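Local coordinates for papain-like protease (Human betacoronavirus 2c EMC/2012, PDB 4RNA), which is a cysteine peptidase that probably cuts the viral polyprotein and, as in related coronavirus enzymes, may also remove ubiquitin from host proteins, at residues Pro79-Leu82 with His83-Tyr86; Leu135-Ala138 with Phe139-Lys143; Asp149-Ala152 with Leu153-Tyr157. All coordinates share one frame; numbering follows the deposited sequence.

Contact 1: residues Pro79-Leu82 with His83-Tyr86; sequences PTFL and HRFY
Two torsions bring Thr80 and Arg84 together. Thr80 sets OG1 between its backbone N and carbonyl carbon (chi1 73°), and the arginine chain, extended as far as CD, bends at chi3 (-58°) so that NE faces the hydroxyl. Arg84 NE then donates to Thr80 OG1 over 2.8 Å, the oxygen lying almost in the guanidinium plane. Asp78 reinforces the pair: its carboxylate bonds the same hydroxyl and forms a salt bridge with Arg84 NH2. With NH1 held by Ala156 O, all three nitrogens are engaged and the guanidinium can hardly rotate. In the backbone of the same turn, Arg84 N donates to Thr80 O at 3.0 Å, and His83 N gives its hydrogen to a water 2.9 Å away.

The apolar side is built from two i to i+4 pairs. Phe85 CB sits over one face of the Phe81 ring, 4.1 Å from Phe81 CE1. Leu82 runs alongside Tyr86, with Leu82 CD2 3.8 Å from Tyr86 CZ. Leu82 O lies above the same tyrosine ring while accepting from Tyr86 N at 2.8 Å. The arrangement is that of an amphipathic alpha-helix at its first turns, here the start of helix 81-92, in the thumb domain of coronavirus papain-like proteases.

Contact 2: residues Leu135-Ala138 with Phe139-Lys143; sequences LQHA and FMKHK
Ala138 and His142, four residues apart, belong to the tightly packed side of helix 133-143. Ala138 O accepts from His142 N at 2.8 Å, and His142 CB rests 3.3 Å from that same oxygen. Nearly one turn earlier, Leu135 O takes the hydrogen of Phe139 N at 2.9 Å, with Phe139 CB also pressed close to it. With CG anti to the backbone N (chi1 -166°), the Phe139 ring swings off the helix into the interior, where it stacks on Phe150 and meets Phe130 edge-to-face. The imidazole of His142 is buried as well, and both its nitrogens are satisfied, ND1 by Ser147 and NE2 by Asp123.

Gln136 stands between the two environments. Its OE1 lies at the edge of the Phe139 ring, 4.2 Å from Phe139 CD2, yet is bonded to Phe130 N, whereas NE2 turns to Met140. A bend at chi2 in each of these two chains makes them cross, with Gln136 NE2 3.8 Å from Met140 CE. Looser still is the pair on the solvent side: His137 CE1 meets Lys141 CE at 4.0 Å, the aliphatic chain passing obliquely by the imidazole, and Lys141 NZ goes on to Asp149 of the next helix.

Along this helix, then, the directional bonds are those of the backbone, and the side chains add van der Waals contact, while Gln136 OE1, Lys141 NZ and the His142 nitrogens find their partners outside the two segments. His137 ND1 lies 5.3 Å from Lys141 NZ, so the ammonium may disfavour protonation of the imidazole, an effect that the nearby carboxylate would probably soften.

Contact 3: residues Asp149-Ala152 with Leu153-Tyr157; sequences DFIA and LIMAY
Phe150 and Ile154 face each other across one turn of helix 148-158, an alpha-helix buried in the thumb domain of this coronavirus protease between helices 81-92 and 133-143, and their meeting is a CH-pi contact. Ile154 CD1 stands over one face of the Phe150 ring, 4.1 Å from its centroid and 29° off the ring normal. The ring atom nearest to Ile154 CD1 is Phe150 CE2, at 3.6 Å. The geometry follows from different first torsions. Phe150 has CG anti to the backbone N (chi1 -174°), which projects its ring outward from the helix with a lean toward the following turn, and Ile154 turns CG1 back beside its own N, which brings the delta methyl over the ring.

Plain apolar packing accounts for the next pair. Ile151 and Met155 lie side by side and point the same way, the nearest atoms being Ile151 CG2 and Met155 SD at 4.2 Å, and both side chains continue onto helix 115-122. The face occupied by Ala152 and Ala156 is made of small side chains, and there helix 81-92 comes close, Phe85 resting on Ala152 and Phe81 on Ala156.

Charge is confined to the start of the segment, where the Asp149 carboxylate is shared between salt bridges to two lysines, Lys141 at OD2 and Lys89 at OD1, each from a different flanking helix.

Backbone hydrogen bonds of the i to i+4 kind run through all of this without a break. The one from Leu153 N to Asp149 O measures 2.8 Å. The leucine side chain also crowds its acceptor: Leu153 CB lies 3.3 Å from that same Asp149 O.

Followed from the N terminus, the chain enters contact 1 at the head of helix 81-92, then contact 2 in helix 133-143, and shortly afterwards contact 3 in helix 148-158. Each is local, confined to a single helix or, for contact 1, to a helix and its entry, so none closes a long loop, and the three stand in series without nesting or crossing. Contact 3 is the middle member: it touches both of the others, whereas contacts 1 and 2 do not touch each other. Contact 1 also borders the N-terminal sheet, since Tyr86 bonds to Leu58 O, and contact 2 packs on strand 128-130. Together they show how three helices, two of them consecutive, pack around the middle one.

Contact 1: residues Pro79-Leu82 with His83-Tyr86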
ATOM      1  N   PRO A  79      -2.119   3.052  11.188  1.00 36.71           N
ATOM      2  CA  PRO A  79      -1.615   3.249  12.523  1.00 37.08           C
ATOM      3  C   PRO A  79      -0.221   2.705  12.613  1.00 29.68           C
ATOM      4  O   PRO A  79       0.508   3.079  13.531  1.00 33.50           O
ATOM      5  CB  PRO A  79      -2.582   2.438  13.406  1.00 40.15           C
ATOM      6  CG  PRO A  79      -3.374   1.569  12.504  1.00 44.38           C
ATOM      7  CD  PRO A  79      -3.305   2.163  11.131  1.00 41.26           C
ATOM      8  N   THR A  80       0.211   1.923  11.630  1.00 30.93           N
ATOM      9  CA  THR A  80       1.601   1.428  11.681  1.00 24.79           C
ATOM     10  C   THR A  80       2.634   2.336  10.969  1.00 27.52           C
ATOM     11  O   THR A  80       3.838   2.083  10.922  1.00 24.27           O
ATOM     12  CB  THR A  80       1.713   0.040  11.014  1.00 30.26           C
ATOM     13  OG1 THR A  80       1.600   0.140   9.557  1.00 30.86           O
ATOM     14  CG2 THR A  80       0.637  -1.022  11.655  1.00 31.57           C
ATOM     15  N   PHE A  81       2.150   3.380  10.365  1.00 25.88           N
ATOM     16  CA  PHE A  81       2.979   4.201   9.429  1.00 25.83           C
ATOM     17  C   PHE A  81       4.189   4.874  10.122  1.00 23.43           C
ATOM     18  O   PHE A  81       5.286   4.895   9.564  1.00 32.04           O
ATOM     19  CB  PHE A  81       2.097   5.343   8.863  1.00 21.89           C
ATOM     20  CG  PHE A  81       2.893   6.338   8.004  1.00 27.16           C
ATOM     21  CD1 PHE A  81       3.489   7.453   8.577  1.00 30.65           C
ATOM     22  CD2 PHE A  81       3.100   6.105   6.612  1.00 28.31           C
ATOM     23  CE1 PHE A  81       4.236   8.365   7.786  1.00 32.28           C
ATOM     24  CE2 PHE A  81       3.818   7.023   5.807  1.00 32.51           C
ATOM     25  CZ  PHE A  81       4.430   8.129   6.406  1.00 29.37           C
ATOM     26  N   LEU A  82       4.011   5.411  11.352  1.00 24.84           N
ATOM     27  CA  LEU A  82       5.205   6.023  11.995  1.00 25.03           C
ATOM     28  C   LEU A  82       6.241   4.983  12.285  1.00 25.26           C
ATOM     29  O   LEU A  82       7.447   5.268  12.044  1.00 25.86           O
ATOM     30  CB  LEU A  82       4.940   6.723  13.297  1.00 26.64           C
ATOM     31  CG  LEU A  82       4.184   8.040  13.077  1.00 30.75           C
ATOM     32  CD1 LEU A  82       3.561   8.754  14.333  1.00 36.56           C
ATOM     33  CD2 LEU A  82       5.024   9.005  12.207  1.00 29.26           C
ATOM     34  N   HIS A  83       5.796   3.873  12.872  1.00 24.99           N
ATOM     35  CA  HIS A  83       6.844   2.832  13.175  1.00 26.50           C
ATOM     36  C   HIS A  83       7.567   2.476  11.921  1.00 25.92           C
ATOM     37  O   HIS A  83       8.826   2.169  11.924  1.00 32.04           O
ATOM     38  CB  HIS A  83       6.280   1.566  13.830  1.00 32.21           C
ATOM     39  CG  HIS A  83       7.402   0.593  14.270  1.00 43.76           C
ATOM     40  ND1 HIS A  83       7.839  -0.424  13.482  1.00 50.89           N
ATOM     41  CD2 HIS A  83       8.209   0.573  15.419  1.00 46.64           C
ATOM     42  CE1 HIS A  83       8.872  -1.075  14.101  1.00 48.20           C
ATOM     43  NE2 HIS A  83       9.096  -0.463  15.284  1.00 50.14           N
ATOM     44  N   ARG A  84       6.814   2.245  10.865  1.00 25.60           N
ATOM     45  CA  ARG A  84       7.497   1.840   9.583  1.00 26.20           C
ATOM     46  C   ARG A  84       8.422   2.911   8.982  1.00 25.66           C
ATOM     47  O   ARG A  84       9.538   2.642   8.627  1.00 24.01           O
ATOM     48  CB  ARG A  84       6.496   1.311   8.543  1.00 22.03           C
ATOM     49  CG  ARG A  84       5.797  -0.002   8.985  1.00 27.18           C
ATOM     50  CD  ARG A  84       4.757  -0.525   7.954  1.00 29.94           C
ATOM     51  NE  ARG A  84       3.670   0.463   7.661  1.00 28.48           N
ATOM     52  CZ  ARG A  84       3.587   1.194   6.560  1.00 30.79           C
ATOM     53  NH1 ARG A  84       4.553   1.181   5.628  1.00 24.36           N
ATOM     54  NH2 ARG A  84       2.565   2.064   6.431  1.00 25.52           N
ATOM     55  N   PHE A  85       7.971   4.154   8.954  1.00 23.83           N
ATOM     56  CA  PHE A  85       8.788   5.250   8.479  1.00 25.06           C
ATOM     57  C   PHE A  85      10.058   5.440   9.331  1.00 28.51           C
ATOM     58  O   PHE A  85      11.170   5.553   8.774  1.00 28.40           O
ATOM     59  CB  PHE A  85       7.908   6.574   8.446  1.00 24.46           C
ATOM     60  CG  PHE A  85       8.735   7.799   8.183  1.00 27.13           C
ATOM     61  CD1 PHE A  85       9.580   7.838   7.062  1.00 28.17           C
ATOM     62  CD2 PHE A  85       8.658   8.913   9.025  1.00 30.63           C
ATOM     63  CE1 PHE A  85      10.358   8.950   6.813  1.00 31.20           C
ATOM     64  CE2 PHE A  85       9.427  10.062   8.770  1.00 33.08           C
ATOM     65  CZ  PHE A  85      10.274  10.070   7.654  1.00 30.79           C
ATOM     66  N   TYR A  86       9.939   5.317  10.672  1.00 28.26           N
ATOM     67  CA  TYR A  86      11.071   5.627  11.466  1.00 27.45           C
ATOM     68  C   TYR A  86      12.036   4.497  11.260  1.00 28.31           C
ATOM     69  O   TYR A  86      13.194   4.814  11.123  1.00 28.97           O
ATOM     70  CB  TYR A  86      10.810   5.705  12.990  1.00 26.01           C
ATOM     71  CG  TYR A  86       9.875   6.857  13.456  1.00 30.94           C
ATOM     72  CD1 TYR A  86       9.759   8.039  12.713  1.00 32.41           C
ATOM     73  CD2 TYR A  86       9.193   6.757  14.660  1.00 35.92           C
ATOM     74  CE1 TYR A  86       8.910   9.069  13.144  1.00 34.87           C
ATOM     75  CE2 TYR A  86       8.342   7.798  15.100  1.00 34.67           C
ATOM     76  CZ  TYR A  86       8.228   8.933  14.328  1.00 38.04           C
ATOM     77  OH  TYR A  86       7.339   9.919  14.807  1.00 45.11           O
TER
HETATM   78  O   HOH W   1       3.126   3.804  13.928  1.00 30.65           O

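Contact 2: residues Leu135-Ala138 with Phe139-Lys143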
ATOM      1  N   LEU A 135       6.150  14.896   2.476  1.00 30.63           N
ATOM      2  CA  LEU A 135       6.714  14.467   1.173  1.00 33.52           C
ATOM      3  C   LEU A 135       7.326  15.639   0.405  1.00 27.88           C
ATOM      4  O   LEU A 135       8.360  15.516  -0.150  1.00 28.84           O
ATOM      5  CB  LEU A 135       5.655  13.821   0.282  1.00 33.68           C
ATOM      6  CG  LEU A 135       5.673  12.328   0.169  1.00 36.33           C
ATOM      7  CD1 LEU A 135       4.498  11.877  -0.741  1.00 34.02           C
ATOM      8  CD2 LEU A 135       7.045  11.803  -0.270  1.00 34.12           C
ATOM      9  N   GLN A 136       6.650  16.790   0.379  1.00 30.64           N
ATOM     10  CA  GLN A 136       7.190  17.976  -0.290  1.00 32.08           C
ATOM     11  C   GLN A 136       8.495  18.411   0.356  1.00 33.06           C
ATOM     12  O   GLN A 136       9.515  18.624  -0.336  1.00 35.91           O
ATOM     13  CB  GLN A 136       6.161  19.123  -0.199  1.00 34.98           C
ATOM     14  CG  GLN A 136       6.453  20.344  -1.132  1.00 39.37           C
ATOM     15  CD  GLN A 136       6.843  19.973  -2.566  1.00 43.48           C
ATOM     16  OE1 GLN A 136       6.417  18.942  -3.112  1.00 42.19           O
ATOM     17  NE2 GLN A 136       7.722  20.788  -3.169  1.00 44.16           N
ATOM     18  N   HIS A 137       8.511  18.423   1.698  1.00 30.89           N
ATOM     19  CA  HIS A 137       9.684  18.882   2.398  1.00 33.52           C
ATOM     20  C   HIS A 137      10.778  17.880   2.105  1.00 31.97           C
ATOM     21  O   HIS A 137      11.906  18.244   1.762  1.00 31.51           O
ATOM     22  CB  HIS A 137       9.389  19.072   3.895  1.00 39.62           C
ATOM     23  CG  HIS A 137      10.585  19.500   4.686  1.00 46.40           C
ATOM     24  ND1 HIS A 137      11.418  18.618   5.269  1.00 51.41           N
ATOM     25  CD2 HIS A 137      11.114  20.764   4.937  1.00 48.42           C
ATOM     26  CE1 HIS A 137      12.420  19.279   5.892  1.00 51.95           C
ATOM     27  NE2 HIS A 137      12.236  20.591   5.687  1.00 54.55           N
ATOM     28  N   ALA A 138      10.462  16.593   2.149  1.00 29.53           N
ATOM     29  CA  ALA A 138      11.562  15.603   1.874  1.00 25.18           C
ATOM     30  C   ALA A 138      12.095  15.649   0.418  1.00 25.39           C
ATOM     31  O   ALA A 138      13.284  15.224   0.146  1.00 26.05           O
ATOM     32  CB  ALA A 138      11.075  14.166   2.171  1.00 29.33           C
ATOM     33  N   PHE A 139      11.177  15.890  -0.511  1.00 25.37           N
ATOM     34  CA  PHE A 139      11.443  16.021  -1.939  1.00 28.81           C
ATOM     35  C   PHE A 139      12.455  17.175  -2.138  1.00 31.08           C
ATOM     36  O   PHE A 139      13.467  16.991  -2.810  1.00 30.07           O
ATOM     37  CB  PHE A 139      10.175  16.390  -2.715  1.00 28.89           C
ATOM     38  CG  PHE A 139      10.317  16.214  -4.204  1.00 33.60           C
ATOM     39  CD1 PHE A 139      11.142  15.190  -4.727  1.00 31.43           C
ATOM     40  CD2 PHE A 139       9.633  17.040  -5.077  1.00 37.05           C
ATOM     41  CE1 PHE A 139      11.269  15.032  -6.127  1.00 40.78           C
ATOM     42  CE2 PHE A 139       9.732  16.866  -6.475  1.00 36.96           C
ATOM     43  CZ  PHE A 139      10.536  15.877  -6.992  1.00 35.67           C
ATOM     44  N   MET A 140      12.165  18.353  -1.559  1.00 33.09           N
ATOM     45  CA  MET A 140      13.176  19.480  -1.532  1.00 34.56           C
ATOM     46  C   MET A 140      14.555  19.114  -0.967  1.00 36.59           C
ATOM     47  O   MET A 140      15.583  19.460  -1.580  1.00 36.62           O
ATOM     48  CB  MET A 140      12.610  20.712  -0.842  1.00 40.14           C
ATOM     49  CG  MET A 140      11.303  21.148  -1.494  1.00 42.79           C
ATOM     50  SD  MET A 140      11.518  21.604  -3.258  1.00 54.42           S
ATOM     51  CE  MET A 140      11.252  20.154  -4.286  1.00 55.91           C
ATOM     52  N   LYS A 141      14.588  18.383   0.157  1.00 31.94           N
ATOM     53  CA  LYS A 141      15.854  17.949   0.748  1.00 35.00           C
ATOM     54  C   LYS A 141      16.552  17.021  -0.227  1.00 33.94           C
ATOM     55  O   LYS A 141      17.811  17.036  -0.332  1.00 34.35           O
ATOM     56  CB  LYS A 141      15.668  17.207   2.098  1.00 30.19           C
ATOM     57  CG  LYS A 141      15.241  18.067   3.261  1.00 41.24           C
ATOM     58  CD  LYS A 141      15.867  17.507   4.515  1.00 45.10           C
ATOM     59  CE  LYS A 141      15.021  16.403   5.100  1.00 48.44           C
ATOM     60  NZ  LYS A 141      15.763  15.703   6.201  1.00 50.25           N
ATOM     61  N   HIS A 142      15.760  16.137  -0.877  1.00 30.94           N
ATOM     62  CA  HIS A 142      16.321  15.202  -1.845  1.00 30.56           C
ATOM     63  C   HIS A 142      16.931  16.026  -2.982  1.00 32.03           C
ATOM     64  O   HIS A 142      18.019  15.768  -3.427  1.00 31.05           O
ATOM     65  CB  HIS A 142      15.221  14.211  -2.372  1.00 31.84           C
ATOM     66  CG  HIS A 142      15.566  13.554  -3.725  1.00 27.56           C
ATOM     67  ND1 HIS A 142      16.496  12.573  -3.851  1.00 34.18           N
ATOM     68  CD2 HIS A 142      15.097  13.818  -5.021  1.00 31.75           C
ATOM     69  CE1 HIS A 142      16.613  12.221  -5.143  1.00 31.92           C
ATOM     70  NE2 HIS A 142      15.756  12.993  -5.861  1.00 33.13           N
ATOM     71  N   LYS A 143      16.215  17.027  -3.459  1.00 27.02           N
ATOM     72  CA  LYS A 143      16.741  17.846  -4.601  1.00 35.99           C
ATOM     73  C   LYS A 143      18.050  18.521  -4.185  1.00 44.92           C
ATOM     74  O   LYS A 143      18.941  18.705  -4.997  1.00 42.80           O
ATOM     75  CB  LYS A 143      15.770  18.940  -5.026  1.00 36.82           C
ATOM     76  CG  LYS A 143      14.491  18.505  -5.748  1.00 40.62           C
ATOM     77  CD  LYS A 143      14.790  17.693  -6.999  1.00 50.72           C
ATOM     78  CE  LYS A 143      13.574  17.655  -7.920  1.00 50.18           C
ATOM     79  NZ  LYS A 143      13.931  16.961  -9.185  1.00 53.09           N
TER

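Contact 3: residues Asp149-Ala152 with Leu153-Tyr157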
ATOM      1  N   ASP A 149      15.198  10.970   3.803  1.00 27.37           N
ATOM      2  CA  ASP A 149      13.819  11.002   4.180  1.00 29.47           C
ATOM      3  C   ASP A 149      12.927  10.654   3.009  1.00 33.81           C
ATOM      4  O   ASP A 149      11.878  10.047   3.193  1.00 31.58           O
ATOM      5  CB  ASP A 149      13.404  12.387   4.640  1.00 33.32           C
ATOM      6  CG  ASP A 149      13.915  12.702   6.030  1.00 39.22           C
ATOM      7  OD1 ASP A 149      14.580  11.838   6.631  1.00 37.92           O
ATOM      8  OD2 ASP A 149      13.663  13.808   6.520  1.00 40.73           O
ATOM      9  N   PHE A 150      13.268  11.158   1.822  1.00 31.74           N
ATOM     10  CA  PHE A 150      12.351  11.001   0.683  1.00 29.63           C
ATOM     11  C   PHE A 150      12.247   9.530   0.284  1.00 27.33           C
ATOM     12  O   PHE A 150      11.182   8.987   0.010  1.00 29.67           O
ATOM     13  CB  PHE A 150      12.847  11.839  -0.495  1.00 29.93           C
ATOM     14  CG  PHE A 150      11.897  11.869  -1.661  1.00 31.73           C
ATOM     15  CD1 PHE A 150      10.639  12.502  -1.530  1.00 28.76           C
ATOM     16  CD2 PHE A 150      12.281  11.379  -2.882  1.00 33.63           C
ATOM     17  CE1 PHE A 150       9.785  12.580  -2.639  1.00 33.41           C
ATOM     18  CE2 PHE A 150      11.436  11.464  -4.003  1.00 34.25           C
ATOM     19  CZ  PHE A 150      10.182  12.059  -3.860  1.00 35.55           C
ATOM     20  N   ILE A 151      13.357   8.875   0.299  1.00 26.32           N
ATOM     21  CA  ILE A 151      13.356   7.485   0.004  1.00 27.88           C
ATOM     22  C   ILE A 151      12.579   6.709   1.086  1.00 28.89           C
ATOM     23  O   ILE A 151      11.750   5.850   0.724  1.00 29.26           O
ATOM     24  CB  ILE A 151      14.770   6.916  -0.107  1.00 31.16           C
ATOM     25  CG1 ILE A 151      15.523   7.543  -1.295  1.00 33.50           C
ATOM     26  CG2 ILE A 151      14.669   5.420  -0.234  1.00 30.35           C
ATOM     27  CD1 ILE A 151      17.011   7.376  -1.113  1.00 37.54           C
ATOM     28  N   ALA A 152      12.818   6.980   2.383  1.00 26.23           N
ATOM     29  CA  ALA A 152      12.099   6.257   3.457  1.00 25.21           C
ATOM     30  C   ALA A 152      10.582   6.548   3.391  1.00 25.05           C
ATOM     31  O   ALA A 152       9.740   5.676   3.582  1.00 24.68           O
ATOM     32  CB  ALA A 152      12.679   6.607   4.849  1.00 26.15           C
ATOM     33  N   LEU A 153      10.236   7.771   3.054  1.00 24.76           N
ATOM     34  CA  LEU A 153       8.837   8.058   2.876  1.00 27.15           C
ATOM     35  C   LEU A 153       8.134   7.353   1.691  1.00 31.50           C
ATOM     36  O   LEU A 153       7.008   6.863   1.834  1.00 30.59           O
ATOM     37  CB  LEU A 153       8.635   9.556   2.752  1.00 25.05           C
ATOM     38  CG  LEU A 153       8.645  10.385   4.053  1.00 28.08           C
ATOM     39  CD1 LEU A 153       8.469  11.849   3.689  1.00 29.15           C
ATOM     40  CD2 LEU A 153       7.574   9.975   5.064  1.00 27.26           C
ATOM     41  N   ILE A 154       8.781   7.319   0.513  1.00 30.46           N
ATOM     42  CA  ILE A 154       8.265   6.590  -0.623  1.00 32.14           C
ATOM     43  C   ILE A 154       8.063   5.158  -0.185  1.00 29.26           C
ATOM     44  O   ILE A 154       7.011   4.590  -0.469  1.00 29.94           O
ATOM     45  CB  ILE A 154       9.233   6.663  -1.851  1.00 33.99           C
ATOM     46  CG1 ILE A 154       9.223   8.042  -2.469  1.00 36.07           C
ATOM     47  CG2 ILE A 154       8.939   5.576  -2.889  1.00 37.94           C
ATOM     48  CD1 ILE A 154      10.232   8.072  -3.609  1.00 39.44           C
ATOM     49  N   MET A 155       9.048   4.549   0.463  1.00 28.48           N
ATOM     50  CA  MET A 155       8.888   3.186   0.940  1.00 29.58           C
ATOM     51  C   MET A 155       7.713   2.997   1.959  1.00 34.98           C
ATOM     52  O   MET A 155       6.957   1.986   1.889  1.00 34.88           O
ATOM     53  CB  MET A 155      10.221   2.707   1.528  1.00 30.40           C
ATOM     54  CG  MET A 155      11.209   2.473   0.425  1.00 28.97           C
ATOM     55  SD  MET A 155      12.765   2.001   1.171  1.00 33.76           S
ATOM     56  CE  MET A 155      12.534   0.219   1.199  1.00 33.37           C
ATOM     57  N   ALA A 156       7.532   3.975   2.860  1.00 33.03           N
ATOM     58  CA  ALA A 156       6.485   3.908   3.886  1.00 27.18           C
ATOM     59  C   ALA A 156       5.123   4.043   3.247  1.00 34.56           C
ATOM     60  O   ALA A 156       4.250   3.153   3.424  1.00 30.33           O
ATOM     61  CB  ALA A 156       6.722   4.944   5.003  1.00 23.96           C
ATOM     62  N   TYR A 157       4.967   5.092   2.428  1.00 30.29           N
ATOM     63  CA  TYR A 157       3.706   5.300   1.714  1.00 30.90           C
ATOM     64  C   TYR A 157       3.447   4.150   0.699  1.00 34.77           C
ATOM     65  O   TYR A 157       2.304   3.805   0.458  1.00 33.81           O
ATOM     66  CB  TYR A 157       3.741   6.628   0.964  1.00 29.86           C
ATOM     67  CG  TYR A 157       3.504   7.840   1.843  1.00 33.46           C
ATOM     68  CD1 TYR A 157       2.274   8.020   2.533  1.00 32.83           C
ATOM     69  CD2 TYR A 157       4.507   8.791   2.009  1.00 31.08           C
ATOM     70  CE1 TYR A 157       2.066   9.124   3.366  1.00 30.34           C
ATOM     71  CE2 TYR A 157       4.330   9.897   2.862  1.00 30.57           C
ATOM     72  CZ  TYR A 157       3.103  10.070   3.512  1.00 29.45           C
ATOM     73  OH  TYR A 157       2.920  11.147   4.312  1.00 31.57           O
TER